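Local coordinates for fructuronate-tagaturonate epimerase UxaE (Cohnella laeviribosi, PDB 6ILA), which probably catalyses the zinc-dependent interconversion of fructuronate and tagaturonate, acting as an epimerase built on a TIM barrel, at residues G306-G311 / L339-G344; D346-F351 / G480-L485; W371-R376 / D432-L437. All coordinates share one frame; numbering follows the deposited sequence.

Interaction 1 (G306-G311 / L339-G344); sequences GEFQKG and LSIHSG. With PO4 (phosphate ion), chain E.
S343 and F308 bury the most surface here, their CB atoms meeting at 3.8 Å. Strand 338-341 has just ended, and S343, with a positive phi of 55°, turns the chain and presents its CB to the facing loop. Its OG comes to 3.5 Å from F308 O without making a hydrogen bond. F308 holds CG beside its backbone N (chi1 -77°), which swings the ring over the end of the strand: CD2 lies 3.8 Å from H342 O, and CE2 touches I341 CG2 at 4.2 Å, both obliquely, while S343 O lies at the ring edge, near its plane. K310 starts away from the strand, but its chain, bent at chi2 and chi4, runs past the serine, with CD 4.0 Å from S343 OG, and ends beside the phosphate. NZ is modelled implausibly close to phosphate O2, so the details of that bond are doubtful. Backbone amides of A345, A367, G368 and T369 and the H438 ring also bind this ion. H342 leads its imidazole away from the loop, to E268 and to the zinc site it shares with H160. No hydrogen bond joins the two segments directly; instead K347 NZ, from the loop that follows the strand, bonds both Q309 O and S343 O. The direct contact is therefore mostly van der Waals, its polar fastening comes from a third residue, and the cluster of backbone amides with H438 is consistent with an anion pocket at the barrel mouth, although the phosphate itself probably came from the crystallisation liquor.

Interaction 2 (D346-F351 / G480-L485); sequences DKFSVF and GKHLDL
The H482 imidazole takes the edge of F348 on one face, F348 CE1 standing 3.5 Å from H482 CE1 in an edge-to-face pair with planes at 63°. At the imidazole rim, H482 NE2 accepts a bond from D346 N at 2.9 Å (N-H...N angle 157°), the donor tilted somewhat out of the ring plane, while F351 CZ approaches H482 CD2 obliquely at 3.6 Å. The phenylalanine rings are backed by their own segment: D346 CA lies over one face of F348 and K347 O over one face of F351. K481 CE crosses to F348 CZ, L485 CD1 touches F348 CD1 at 3.6 Å, and L485 CB meets F351 CB at 3.8 Å. Both ring nitrogens of the histidine are used, since ND1 bonds H478 O one turn back. A leucine in place of H482 would probably leave D346 N without its acceptor and F348 without the flat face it meets. The D346 carboxylate itself is held by R434, H478 and T369. Together F348, F351 and H482 form an aromatic cluster that ties the C-terminal helix 468-486 to the loop after strand 338-341, the seventh strand of the TIM barrel, and to the start of helix 351-357.

Interaction 3 (W371-R376 / D432-L437); sequences WLEAVR and DARQLL
W371, L372 and V375 on helix 368-381, which follows the eighth strand of the TIM barrel, meet R434 and L437 on helix 431-439 in a buried helix-helix crossing; the local axes pass 10.5 Å apart at 109°. Apolar contacts form its middle: L372 CD2 packs on L437 CB at 3.9 Å, and V375 CG1 reaches L437 CG at 4.2 Å. V375 CG2 also lies over one face of the W371 indole. A single hydrogen bond crosses between the helices, from W371 NE1 to L437 O at 2.7 Å. It is nearly straight (170°) and in the indole plane, but the donor stands 39° above the carbonyl plane, off the lone pairs. The charged side is more intricate. R434, bent at chi3, lays one guanidinium face against L372 CD1, with NH2 3.6 Å away, while its NE and NH1 serve the carbonyls G311 O and M428 O. R376 NH2 comes in at the guanidinium edge, 3.4 Å from R434 NH1, two donors not bonded to each other. The E373 carboxylate, OE2 4.0 Å from R434 NH1 and so beyond a salt bridge, and D346, which pairs with R434 NH2, probably balance the two charges. E373 is gripped side-on by R376, one nitrogen to each oxygen: NE goes to OE1, and NH2 lies 2.7 Å from OE2, on its syn lone pair.

Overall arrangement
The three contacts gather round the C-terminal mouth of the eight-stranded barrel, with interaction 1 about 12 Å from interaction 2 and 17 Å from interaction 3, and 18 Å between interactions 2 and 3 (centre to centre). Interaction 1 comes first along the chain; interaction 2 then spans from the loop after strand 338-341 to helix 468-486, and interaction 3 falls between its two segments. All three touch: G344 O packs on F351 CZ between 1 and 2, K310 O bonds Q435 NE2 between 1 and 3, and the D346-R434 salt bridge joins 2 and 3. The loops near the zinc and phosphate sites are thus tied to the helices that follow the last barrel strand.

Interaction 1 (G306-G311 / L339-G344)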
ATOM      1  N   GLY A 306     -21.330   1.055   2.541  1.00 34.55           N
ATOM      2  CA  GLY A 306     -20.988   1.532   1.226  1.00 39.25           C
ATOM      3  C   GLY A 306     -19.762   0.776   0.752  1.00 35.24           C
ATOM      4  O   GLY A 306     -19.270  -0.127   1.402  1.00 38.94           O
ATOM      5  N   GLU A 307     -19.259   1.166  -0.401  1.00 38.98           N
ATOM      6  CA  GLU A 307     -18.215   0.367  -1.011  1.00 40.15           C
ATOM      7  C   GLU A 307     -17.042   1.221  -1.446  1.00 37.38           C
ATOM      8  O   GLU A 307     -17.213   2.333  -1.957  1.00 42.16           O
ATOM      9  CB  GLU A 307     -18.749  -0.431  -2.186  1.00 45.70           C
ATOM     10  CG  GLU A 307     -18.770  -1.903  -1.840  1.00 65.59           C
ATOM     11  CD  GLU A 307     -19.341  -2.771  -2.936  1.00 74.14           C
ATOM     12  OE1 GLU A 307     -18.692  -3.782  -3.282  1.00 67.26           O
ATOM     13  OE2 GLU A 307     -20.442  -2.451  -3.432  1.00 73.38           O
ATOM     14  N   PHE A 308     -15.855   0.674  -1.232  1.00 31.94           N
ATOM     15  CA  PHE A 308     -14.578   1.276  -1.567  1.00 31.15           C
ATOM     16  C   PHE A 308     -14.025   0.504  -2.760  1.00 34.14           C
ATOM     17  O   PHE A 308     -13.297  -0.477  -2.599  1.00 31.54           O
ATOM     18  CB  PHE A 308     -13.623   1.214  -0.394  1.00 27.30           C
ATOM     19  CG  PHE A 308     -13.899   2.213   0.671  1.00 27.88           C
ATOM     20  CD1 PHE A 308     -15.041   2.124   1.436  1.00 30.77           C
ATOM     21  CD2 PHE A 308     -13.006   3.240   0.926  1.00 35.61           C
ATOM     22  CE1 PHE A 308     -15.304   3.035   2.431  1.00 25.74           C
ATOM     23  CE2 PHE A 308     -13.268   4.170   1.918  1.00 30.77           C
ATOM     24  CZ  PHE A 308     -14.421   4.050   2.675  1.00 31.92           C
ATOM     25  N   GLN A 309     -14.359   0.957  -3.957  1.00 31.40           N
ATOM     26  CA  GLN A 309     -13.830   0.303  -5.136  1.00 34.16           C
ATOM     27  C   GLN A 309     -12.493   0.908  -5.535  1.00 38.29           C
ATOM     28  O   GLN A 309     -12.113   1.991  -5.087  1.00 41.57           O
ATOM     29  CB  GLN A 309     -14.810   0.416  -6.281  1.00 36.36           C
ATOM     30  CG  GLN A 309     -16.167   0.025  -5.882  1.00 36.40           C
ATOM     31  CD  GLN A 309     -16.858  -0.697  -6.983  1.00 41.35           C
ATOM     32  OE1 GLN A 309     -16.245  -1.030  -7.982  1.00 42.79           O
ATOM     33  NE2 GLN A 309     -18.151  -0.929  -6.826  1.00 45.78           N
ATOM     34  N   LYS A 310     -11.781   0.191  -6.397  1.00 40.11           N
ATOM     35  CA  LYS A 310     -10.481   0.657  -6.851  1.00 35.29           C
ATOM     36  C   LYS A 310     -10.634   1.823  -7.810  1.00 36.97           C
ATOM     37  O   LYS A 310     -11.365   1.732  -8.799  1.00 39.96           O
ATOM     38  CB  LYS A 310      -9.729  -0.470  -7.540  1.00 37.27           C
ATOM     39  CG  LYS A 310      -9.030  -1.378  -6.588  1.00 36.62           C
ATOM     40  CD  LYS A 310      -8.043  -0.618  -5.764  1.00 41.61           C
ATOM     41  CE  LYS A 310      -6.961  -1.556  -5.241  1.00 53.35           C
ATOM     42  NZ  LYS A 310      -5.534  -1.106  -5.507  1.00 53.26           N
ATOM     43  N   GLY A 311      -9.932   2.913  -7.520  1.00 38.93           N
ATOM     44  CA  GLY A 311      -9.750   3.993  -8.464  1.00 37.79           C
ATOM     45  C   GLY A 311     -10.828   5.046  -8.460  1.00 35.61           C
ATOM     46  O   GLY A 311     -10.712   6.031  -9.200  1.00 39.40           O
ATOM     47  N   LEU A 339      -7.417   3.325  12.766  1.00 41.21           N
ATOM     48  CA  LEU A 339      -8.157   2.828  11.609  1.00 34.81           C
ATOM     49  C   LEU A 339      -7.260   2.920  10.381  1.00 38.25           C
ATOM     50  O   LEU A 339      -6.557   3.917  10.182  1.00 33.31           O
ATOM     51  CB  LEU A 339      -9.440   3.622  11.359  1.00 26.84           C
ATOM     52  CG  LEU A 339     -10.582   3.731  12.380  1.00 40.84           C
ATOM     53  CD1 LEU A 339     -11.436   4.920  12.028  1.00 30.02           C
ATOM     54  CD2 LEU A 339     -11.457   2.491  12.467  1.00 37.08           C
ATOM     55  N   SER A 340      -7.291   1.875   9.561  1.00 34.26           N
ATOM     56  CA  SER A 340      -6.537   1.798   8.325  1.00 30.86           C
ATOM     57  C   SER A 340      -7.520   1.816   7.155  1.00 36.03           C
ATOM     58  O   SER A 340      -8.406   0.961   7.066  1.00 35.61           O
ATOM     59  CB  SER A 340      -5.677   0.532   8.336  1.00 42.19           C
ATOM     60  OG  SER A 340      -4.562   0.596   7.463  1.00 44.51           O
ATOM     61  N   ILE A 341      -7.365   2.773   6.248  1.00 37.91           N
ATOM     62  CA  ILE A 341      -8.270   2.894   5.111  1.00 34.00           C
ATOM     63  C   ILE A 341      -7.627   2.226   3.907  1.00 35.94           C
ATOM     64  O   ILE A 341      -6.666   2.736   3.321  1.00 35.26           O
ATOM     65  CB  ILE A 341      -8.636   4.347   4.800  1.00 29.23           C
ATOM     66  CG1 ILE A 341      -9.618   4.879   5.839  1.00 37.58           C
ATOM     67  CG2 ILE A 341      -9.380   4.381   3.534  1.00 27.27           C
ATOM     68  CD1 ILE A 341      -9.016   5.171   7.180  1.00 39.28           C
ATOM     69  N   HIS A 342      -8.176   1.084   3.538  1.00 32.61           N
ATOM     70  CA  HIS A 342      -7.806   0.414   2.315  1.00 30.68           C
ATOM     71  C   HIS A 342      -8.609   0.971   1.156  1.00 36.66           C
ATOM     72  O   HIS A 342      -9.654   1.598   1.341  1.00 40.73           O
ATOM     73  CB  HIS A 342      -8.019  -1.081   2.465  1.00 33.62           C
ATOM     74  CG  HIS A 342      -7.012  -1.723   3.356  1.00 35.55           C
ATOM     75  ND1 HIS A 342      -6.336  -2.869   3.012  1.00 45.73           N
ATOM     76  CD2 HIS A 342      -6.535  -1.356   4.567  1.00 40.39           C
ATOM     77  CE1 HIS A 342      -5.494  -3.190   3.978  1.00 46.99           C
ATOM     78  NE2 HIS A 342      -5.602  -2.293   4.939  1.00 38.49           N
ATOM     79  N   SER A 343      -8.098   0.749  -0.052  1.00 39.86           N
ATOM     80  CA  SER A 343      -8.679   1.279  -1.281  1.00 34.43           C
ATOM     81  C   SER A 343      -8.842   2.788  -1.219  1.00 38.36           C
ATOM     82  O   SER A 343      -9.655   3.366  -1.957  1.00 40.60           O
ATOM     83  CB  SER A 343     -10.015   0.603  -1.590  1.00 37.34           C
ATOM     84  OG  SER A 343      -9.794  -0.660  -2.192  1.00 49.24           O
ATOM     85  N   GLY A 344      -8.037   3.428  -0.367  1.00 33.32           N
ATOM     86  CA  GLY A 344      -8.276   4.811  -0.001  1.00 34.05           C
ATOM     87  C   GLY A 344      -8.056   5.817  -1.114  1.00 36.24           C
ATOM     88  O   GLY A 344      -8.659   6.892  -1.096  1.00 40.05           O
TER
HETATM   89  P   PO4 E 504      -5.502   2.434  -4.867  1.00 40.47           P
HETATM   90  O1  PO4 E 504      -6.238   2.599  -6.161  1.00 37.79           O
HETATM   91  O2  PO4 E 504      -5.058   1.010  -4.724  1.00 40.20           O
HETATM   92  O3  PO4 E 504      -4.265   3.300  -4.921  1.00 33.61           O
HETATM   93  O4  PO4 E 504      -6.426   2.815  -3.718  1.00 36.31           O

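Interaction 2 (D346-F351 / G480-L485)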
ATOM      1  N   ASP A 346      -8.422   8.163  -4.010  1.00 34.48           N
ATOM      2  CA  ASP A 346      -9.526   8.734  -4.772  1.00 35.00           C
ATOM      3  C   ASP A 346     -10.827   8.726  -3.996  1.00 32.29           C
ATOM      4  O   ASP A 346     -11.879   9.029  -4.557  1.00 33.52           O
ATOM      5  CB  ASP A 346      -9.716   8.013  -6.117  1.00 39.85           C
ATOM      6  CG  ASP A 346      -8.395   7.629  -6.761  1.00 44.91           C
ATOM      7  OD1 ASP A 346      -7.622   8.547  -7.121  1.00 45.62           O
ATOM      8  OD2 ASP A 346      -8.116   6.408  -6.862  1.00 47.52           O
ATOM      9  N   LYS A 347     -10.788   8.367  -2.723  1.00 32.19           N
ATOM     10  CA  LYS A 347     -11.946   8.485  -1.844  1.00 34.34           C
ATOM     11  C   LYS A 347     -12.041   9.906  -1.286  1.00 38.37           C
ATOM     12  O   LYS A 347     -12.051  10.118  -0.070  1.00 37.52           O
ATOM     13  CB  LYS A 347     -11.858   7.461  -0.718  1.00 31.72           C
ATOM     14  CG  LYS A 347     -11.753   6.014  -1.190  1.00 33.82           C
ATOM     15  CD  LYS A 347     -12.948   5.543  -2.014  1.00 31.39           C
ATOM     16  CE  LYS A 347     -12.660   4.183  -2.617  1.00 30.90           C
ATOM     17  NZ  LYS A 347     -11.571   4.201  -3.659  1.00 26.41           N
ATOM     18  N   PHE A 348     -12.126  10.885  -2.204  1.00 35.20           N
ATOM     19  CA  PHE A 348     -12.067  12.296  -1.821  1.00 36.06           C
ATOM     20  C   PHE A 348     -13.227  12.705  -0.914  1.00 38.79           C
ATOM     21  O   PHE A 348     -13.104  13.671  -0.158  1.00 37.67           O
ATOM     22  CB  PHE A 348     -12.056  13.184  -3.064  1.00 33.64           C
ATOM     23  CG  PHE A 348     -10.824  13.030  -3.925  1.00 36.91           C
ATOM     24  CD1 PHE A 348      -9.557  13.149  -3.389  1.00 38.95           C
ATOM     25  CD2 PHE A 348     -10.936  12.793  -5.284  1.00 32.78           C
ATOM     26  CE1 PHE A 348      -8.424  13.020  -4.206  1.00 44.89           C
ATOM     27  CE2 PHE A 348      -9.810  12.662  -6.098  1.00 37.95           C
ATOM     28  CZ  PHE A 348      -8.559  12.769  -5.567  1.00 38.29           C
ATOM     29  N   SER A 349     -14.337  11.978  -0.951  1.00 38.21           N
ATOM     30  CA  SER A 349     -15.509  12.326  -0.158  1.00 39.61           C
ATOM     31  C   SER A 349     -15.396  11.930   1.314  1.00 40.90           C
ATOM     32  O   SER A 349     -16.236  12.364   2.116  1.00 33.76           O
ATOM     33  CB  SER A 349     -16.750  11.654  -0.752  1.00 32.95           C
ATOM     34  OG  SER A 349     -17.432  12.506  -1.635  1.00 38.30           O
ATOM     35  N   VAL A 350     -14.414  11.108   1.691  1.00 35.26           N
ATOM     36  CA  VAL A 350     -14.324  10.584   3.053  1.00 34.37           C
ATOM     37  C   VAL A 350     -13.174  11.192   3.835  1.00 30.13           C
ATOM     38  O   VAL A 350     -13.065  10.962   5.049  1.00 28.77           O
ATOM     39  CB  VAL A 350     -14.214   9.045   3.056  1.00 40.67           C
ATOM     40  CG1 VAL A 350     -15.361   8.401   2.265  1.00 34.55           C
ATOM     41  CG2 VAL A 350     -12.879   8.601   2.496  1.00 34.69           C
ATOM     42  N   PHE A 351     -12.353  12.014   3.193  1.00 34.32           N
ATOM     43  CA  PHE A 351     -11.036  12.331   3.723  1.00 35.29           C
ATOM     44  C   PHE A 351     -11.105  13.291   4.907  1.00 33.65           C
ATOM     45  O   PHE A 351     -10.449  13.066   5.928  1.00 33.01           O
ATOM     46  CB  PHE A 351     -10.178  12.906   2.605  1.00 35.74           C
ATOM     47  CG  PHE A 351      -9.612  11.875   1.695  1.00 33.38           C
ATOM     48  CD1 PHE A 351      -9.399  10.580   2.144  1.00 33.06           C
ATOM     49  CD2 PHE A 351      -9.269  12.202   0.387  1.00 38.28           C
ATOM     50  CE1 PHE A 351      -8.838   9.622   1.296  1.00 34.27           C
ATOM     51  CE2 PHE A 351      -8.712  11.255  -0.470  1.00 34.96           C
ATOM     52  CZ  PHE A 351      -8.505   9.966  -0.016  1.00 36.81           C
ATOM     53  N   GLY A 480      -0.824  14.905  -3.137  1.00 37.29           N
ATOM     54  CA  GLY A 480      -0.979  16.052  -2.260  1.00 36.07           C
ATOM     55  C   GLY A 480      -2.438  16.351  -1.966  1.00 38.14           C
ATOM     56  O   GLY A 480      -2.825  16.523  -0.807  1.00 39.30           O
ATOM     57  N   LYS A 481      -3.254  16.446  -3.020  1.00 37.50           N
ATOM     58  CA  LYS A 481      -4.705  16.528  -2.880  1.00 38.86           C
ATOM     59  C   LYS A 481      -5.156  15.613  -1.741  1.00 37.90           C
ATOM     60  O   LYS A 481      -5.841  16.041  -0.807  1.00 36.69           O
ATOM     61  CB  LYS A 481      -5.376  16.142  -4.226  1.00 41.94           C
ATOM     62  CG  LYS A 481      -6.618  16.930  -4.688  1.00 39.97           C
ATOM     63  CD  LYS A 481      -6.840  16.874  -6.245  1.00 51.44           C
ATOM     64  CE  LYS A 481      -8.027  15.961  -6.692  1.00 49.28           C
ATOM     65  NZ  LYS A 481      -8.191  15.744  -8.196  1.00 35.82           N
ATOM     66  N   HIS A 482      -4.716  14.355  -1.780  1.00 36.67           N
ATOM     67  CA  HIS A 482      -5.071  13.393  -0.744  1.00 37.07           C
ATOM     68  C   HIS A 482      -4.689  13.919   0.640  1.00 38.99           C
ATOM     69  O   HIS A 482      -5.545  14.066   1.524  1.00 36.66           O
ATOM     70  CB  HIS A 482      -4.391  12.042  -1.042  1.00 38.04           C
ATOM     71  CG  HIS A 482      -5.016  11.271  -2.178  1.00 42.03           C
ATOM     72  ND1 HIS A 482      -5.002  11.716  -3.485  1.00 42.49           N
ATOM     73  CD2 HIS A 482      -5.679  10.088  -2.194  1.00 37.93           C
ATOM     74  CE1 HIS A 482      -5.643  10.848  -4.251  1.00 39.38           C
ATOM     75  NE2 HIS A 482      -6.057   9.848  -3.493  1.00 36.01           N
ATOM     76  N   LEU A 483      -3.407  14.255   0.833  1.00 36.10           N
ATOM     77  CA  LEU A 483      -2.943  14.654   2.160  1.00 32.71           C
ATOM     78  C   LEU A 483      -3.562  15.968   2.635  1.00 35.55           C
ATOM     79  O   LEU A 483      -3.760  16.150   3.844  1.00 33.55           O
ATOM     80  CB  LEU A 483      -1.427  14.754   2.169  1.00 32.39           C
ATOM     81  CG  LEU A 483      -0.662  13.521   1.674  1.00 36.10           C
ATOM     82  CD1 LEU A 483       0.806  13.823   1.657  1.00 32.08           C
ATOM     83  CD2 LEU A 483      -0.927  12.316   2.538  1.00 30.01           C
ATOM     84  N   ASP A 484      -3.863  16.899   1.723  1.00 30.08           N
ATOM     85  CA  ASP A 484      -4.484  18.150   2.145  1.00 35.11           C
ATOM     86  C   ASP A 484      -5.936  17.936   2.545  1.00 40.01           C
ATOM     87  O   ASP A 484      -6.414  18.518   3.534  1.00 36.62           O
ATOM     88  CB  ASP A 484      -4.402  19.190   1.034  1.00 43.85           C
ATOM     89  CG  ASP A 484      -2.977  19.459   0.584  1.00 49.69           C
ATOM     90  OD1 ASP A 484      -2.830  20.080  -0.495  1.00 49.07           O
ATOM     91  OD2 ASP A 484      -2.015  19.055   1.294  1.00 48.06           O
ATOM     92  N   LEU A 485      -6.651  17.111   1.773  1.00 38.46           N
ATOM     93  CA  LEU A 485      -8.023  16.758   2.108  1.00 37.29           C
ATOM     94  C   LEU A 485      -8.099  15.994   3.412  1.00 37.39           C
ATOM     95  O   LEU A 485      -9.105  16.089   4.129  1.00 42.84           O
ATOM     96  CB  LEU A 485      -8.635  15.932   0.987  1.00 33.90           C
ATOM     97  CG  LEU A 485      -9.112  16.871  -0.100  1.00 33.57           C
ATOM     98  CD1 LEU A 485      -9.422  16.108  -1.375  1.00 41.34           C
ATOM     99  CD2 LEU A 485     -10.325  17.583   0.433  1.00 36.61           C
TER

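Interaction 3 (W371-R376 / D432-L437)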
ATOM      1  N   TRP A 371       0.002   3.748 -10.194  1.00 35.55           N
ATOM      2  CA  TRP A 371       0.049   3.159 -11.520  1.00 32.86           C
ATOM      3  C   TRP A 371      -0.849   3.923 -12.482  1.00 34.16           C
ATOM      4  O   TRP A 371      -0.537   4.036 -13.669  1.00 40.77           O
ATOM      5  CB  TRP A 371      -0.342   1.680 -11.437  1.00 32.05           C
ATOM      6  CG  TRP A 371      -1.086   1.162 -12.633  1.00 38.55           C
ATOM      7  CD1 TRP A 371      -2.439   1.051 -12.776  1.00 39.57           C
ATOM      8  CD2 TRP A 371      -0.515   0.671 -13.854  1.00 38.07           C
ATOM      9  NE1 TRP A 371      -2.743   0.518 -14.012  1.00 38.70           N
ATOM     10  CE2 TRP A 371      -1.578   0.279 -14.688  1.00 37.31           C
ATOM     11  CE3 TRP A 371       0.797   0.515 -14.314  1.00 39.67           C
ATOM     12  CZ2 TRP A 371      -1.368  -0.253 -15.959  1.00 45.22           C
ATOM     13  CZ3 TRP A 371       1.003  -0.010 -15.574  1.00 35.05           C
ATOM     14  CH2 TRP A 371      -0.070  -0.378 -16.385  1.00 41.05           C
ATOM     15  N   LEU A 372      -1.948   4.480 -11.991  1.00 33.26           N
ATOM     16  CA  LEU A 372      -2.835   5.234 -12.868  1.00 33.54           C
ATOM     17  C   LEU A 372      -2.244   6.580 -13.270  1.00 33.92           C
ATOM     18  O   LEU A 372      -2.500   7.052 -14.381  1.00 35.67           O
ATOM     19  CB  LEU A 372      -4.192   5.428 -12.195  1.00 33.20           C
ATOM     20  CG  LEU A 372      -5.054   4.176 -12.193  1.00 34.27           C
ATOM     21  CD1 LEU A 372      -6.499   4.524 -11.853  1.00 34.26           C
ATOM     22  CD2 LEU A 372      -4.935   3.483 -13.557  1.00 36.38           C
ATOM     23  N   GLU A 373      -1.477   7.227 -12.383  1.00 37.40           N
ATOM     24  CA  GLU A 373      -0.852   8.493 -12.763  1.00 34.94           C
ATOM     25  C   GLU A 373       0.260   8.263 -13.765  1.00 37.81           C
ATOM     26  O   GLU A 373       0.517   9.124 -14.610  1.00 43.90           O
ATOM     27  CB  GLU A 373      -0.311   9.236 -11.539  1.00 33.05           C
ATOM     28  CG  GLU A 373      -1.382   9.808 -10.594  1.00 35.20           C
ATOM     29  CD  GLU A 373      -2.460  10.577 -11.326  1.00 39.93           C
ATOM     30  OE1 GLU A 373      -2.117  11.543 -12.024  1.00 44.60           O
ATOM     31  OE2 GLU A 373      -3.646  10.208 -11.220  1.00 45.99           O
ATOM     32  N   ALA A 374       0.932   7.115 -13.686  1.00 36.82           N
ATOM     33  CA  ALA A 374       1.875   6.759 -14.734  1.00 37.49           C
ATOM     34  C   ALA A 374       1.155   6.524 -16.051  1.00 41.96           C
ATOM     35  O   ALA A 374       1.684   6.867 -17.117  1.00 47.95           O
ATOM     36  CB  ALA A 374       2.673   5.523 -14.334  1.00 36.74           C
ATOM     37  N   VAL A 375      -0.049   5.955 -15.999  1.00 37.75           N
ATOM     38  CA  VAL A 375      -0.846   5.795 -17.209  1.00 32.76           C
ATOM     39  C   VAL A 375      -1.225   7.151 -17.784  1.00 36.83           C
ATOM     40  O   VAL A 375      -1.238   7.341 -19.005  1.00 36.82           O
ATOM     41  CB  VAL A 375      -2.081   4.945 -16.908  1.00 30.00           C
ATOM     42  CG1 VAL A 375      -2.994   4.912 -18.111  1.00 35.59           C
ATOM     43  CG2 VAL A 375      -1.652   3.561 -16.505  1.00 34.01           C
ATOM     44  N   ARG A 376      -1.523   8.121 -16.914  1.00 39.93           N
ATOM     45  CA  ARG A 376      -1.784   9.480 -17.376  1.00 39.30           C
ATOM     46  C   ARG A 376      -0.614  10.023 -18.183  1.00 38.33           C
ATOM     47  O   ARG A 376      -0.813  10.677 -19.212  1.00 38.90           O
ATOM     48  CB  ARG A 376      -2.073  10.390 -16.188  1.00 33.93           C
ATOM     49  CG  ARG A 376      -3.022  11.504 -16.512  1.00 31.65           C
ATOM     50  CD  ARG A 376      -3.145  12.467 -15.335  1.00 38.57           C
ATOM     51  NE  ARG A 376      -3.759  11.897 -14.128  1.00 40.30           N
ATOM     52  CZ  ARG A 376      -5.064  11.931 -13.853  1.00 40.07           C
ATOM     53  NH1 ARG A 376      -5.916  12.483 -14.716  1.00 37.47           N
ATOM     54  NH2 ARG A 376      -5.525  11.405 -12.725  1.00 35.60           N
ATOM     55  N   ASP A 432     -15.014   4.859 -14.982  1.00 32.31           N
ATOM     56  CA  ASP A 432     -14.986   3.546 -15.613  1.00 30.93           C
ATOM     57  C   ASP A 432     -13.667   3.286 -16.329  1.00 38.95           C
ATOM     58  O   ASP A 432     -13.090   2.201 -16.207  1.00 41.47           O
ATOM     59  CB  ASP A 432     -16.166   3.416 -16.571  1.00 36.21           C
ATOM     60  CG  ASP A 432     -17.503   3.517 -15.850  1.00 40.63           C
ATOM     61  OD1 ASP A 432     -18.040   2.463 -15.447  1.00 37.67           O
ATOM     62  OD2 ASP A 432     -18.002   4.653 -15.672  1.00 37.18           O
ATOM     63  N   ALA A 433     -13.177   4.256 -17.097  1.00 37.08           N
ATOM     64  CA  ALA A 433     -11.890   4.057 -17.737  1.00 30.65           C
ATOM     65  C   ALA A 433     -10.788   3.936 -16.705  1.00 35.43           C
ATOM     66  O   ALA A 433      -9.798   3.239 -16.933  1.00 43.83           O
ATOM     67  CB  ALA A 433     -11.584   5.196 -18.702  1.00 35.87           C
ATOM     68  N   ARG A 434     -10.924   4.619 -15.574  1.00 31.67           N
ATOM     69  CA  ARG A 434      -9.934   4.447 -14.523  1.00 36.72           C
ATOM     70  C   ARG A 434      -9.920   3.012 -14.019  1.00 36.35           C
ATOM     71  O   ARG A 434      -8.864   2.378 -13.959  1.00 36.35           O
ATOM     72  CB  ARG A 434     -10.196   5.426 -13.385  1.00 31.76           C
ATOM     73  CG  ARG A 434      -9.587   6.785 -13.657  1.00 34.77           C
ATOM     74  CD  ARG A 434      -9.799   7.727 -12.497  1.00 37.84           C
ATOM     75  NE  ARG A 434      -9.068   7.303 -11.310  1.00 43.71           N
ATOM     76  CZ  ARG A 434      -7.945   7.873 -10.898  1.00 38.98           C
ATOM     77  NH1 ARG A 434      -7.439   8.885 -11.574  1.00 39.52           N
ATOM     78  NH2 ARG A 434      -7.333   7.432  -9.814  1.00 36.03           N
ATOM     79  N   GLN A 435     -11.086   2.472 -13.665  1.00 37.10           N
ATOM     80  CA  GLN A 435     -11.129   1.097 -13.177  1.00 38.67           C
ATOM     81  C   GLN A 435     -10.634   0.125 -14.232  1.00 39.86           C
ATOM     82  O   GLN A 435      -9.971  -0.862 -13.909  1.00 43.19           O
ATOM     83  CB  GLN A 435     -12.541   0.727 -12.751  1.00 31.85           C
ATOM     84  CG  GLN A 435     -13.143   1.689 -11.761  1.00 37.43           C
ATOM     85  CD  GLN A 435     -14.115   0.988 -10.845  1.00 41.65           C
ATOM     86  OE1 GLN A 435     -15.257   0.719 -11.223  1.00 37.11           O
ATOM     87  NE2 GLN A 435     -13.653   0.643  -9.646  1.00 43.65           N
ATOM     88  N   LEU A 436     -10.957   0.379 -15.502  1.00 37.91           N
ATOM     89  CA  LEU A 436     -10.468  -0.492 -16.564  1.00 41.66           C
ATOM     90  C   LEU A 436      -8.948  -0.538 -16.549  1.00 39.61           C
ATOM     91  O   LEU A 436      -8.345  -1.613 -16.597  1.00 40.64           O
ATOM     92  CB  LEU A 436     -10.978  -0.021 -17.937  1.00 43.00           C
ATOM     93  CG  LEU A 436     -10.231  -0.573 -19.172  1.00 34.23           C
ATOM     94  CD1 LEU A 436     -10.678  -1.975 -19.531  1.00 30.36           C
ATOM     95  CD2 LEU A 436     -10.406   0.350 -20.349  1.00 37.70           C
ATOM     96  N   LEU A 437      -8.315   0.629 -16.453  1.00 40.97           N
ATOM     97  CA  LEU A 437      -6.861   0.688 -16.481  1.00 39.77           C
ATOM     98  C   LEU A 437      -6.270   0.277 -15.141  1.00 41.37           C
ATOM     99  O   LEU A 437      -5.138  -0.220 -15.082  1.00 46.66           O
ATOM    100  CB  LEU A 437      -6.418   2.097 -16.873  1.00 37.42           C
ATOM    101  CG  LEU A 437      -6.360   2.358 -18.385  1.00 40.68           C
ATOM    102  CD1 LEU A 437      -5.449   1.354 -19.065  1.00 30.19           C
ATOM    103  CD2 LEU A 437      -7.750   2.359 -19.042  1.00 34.90           C
TER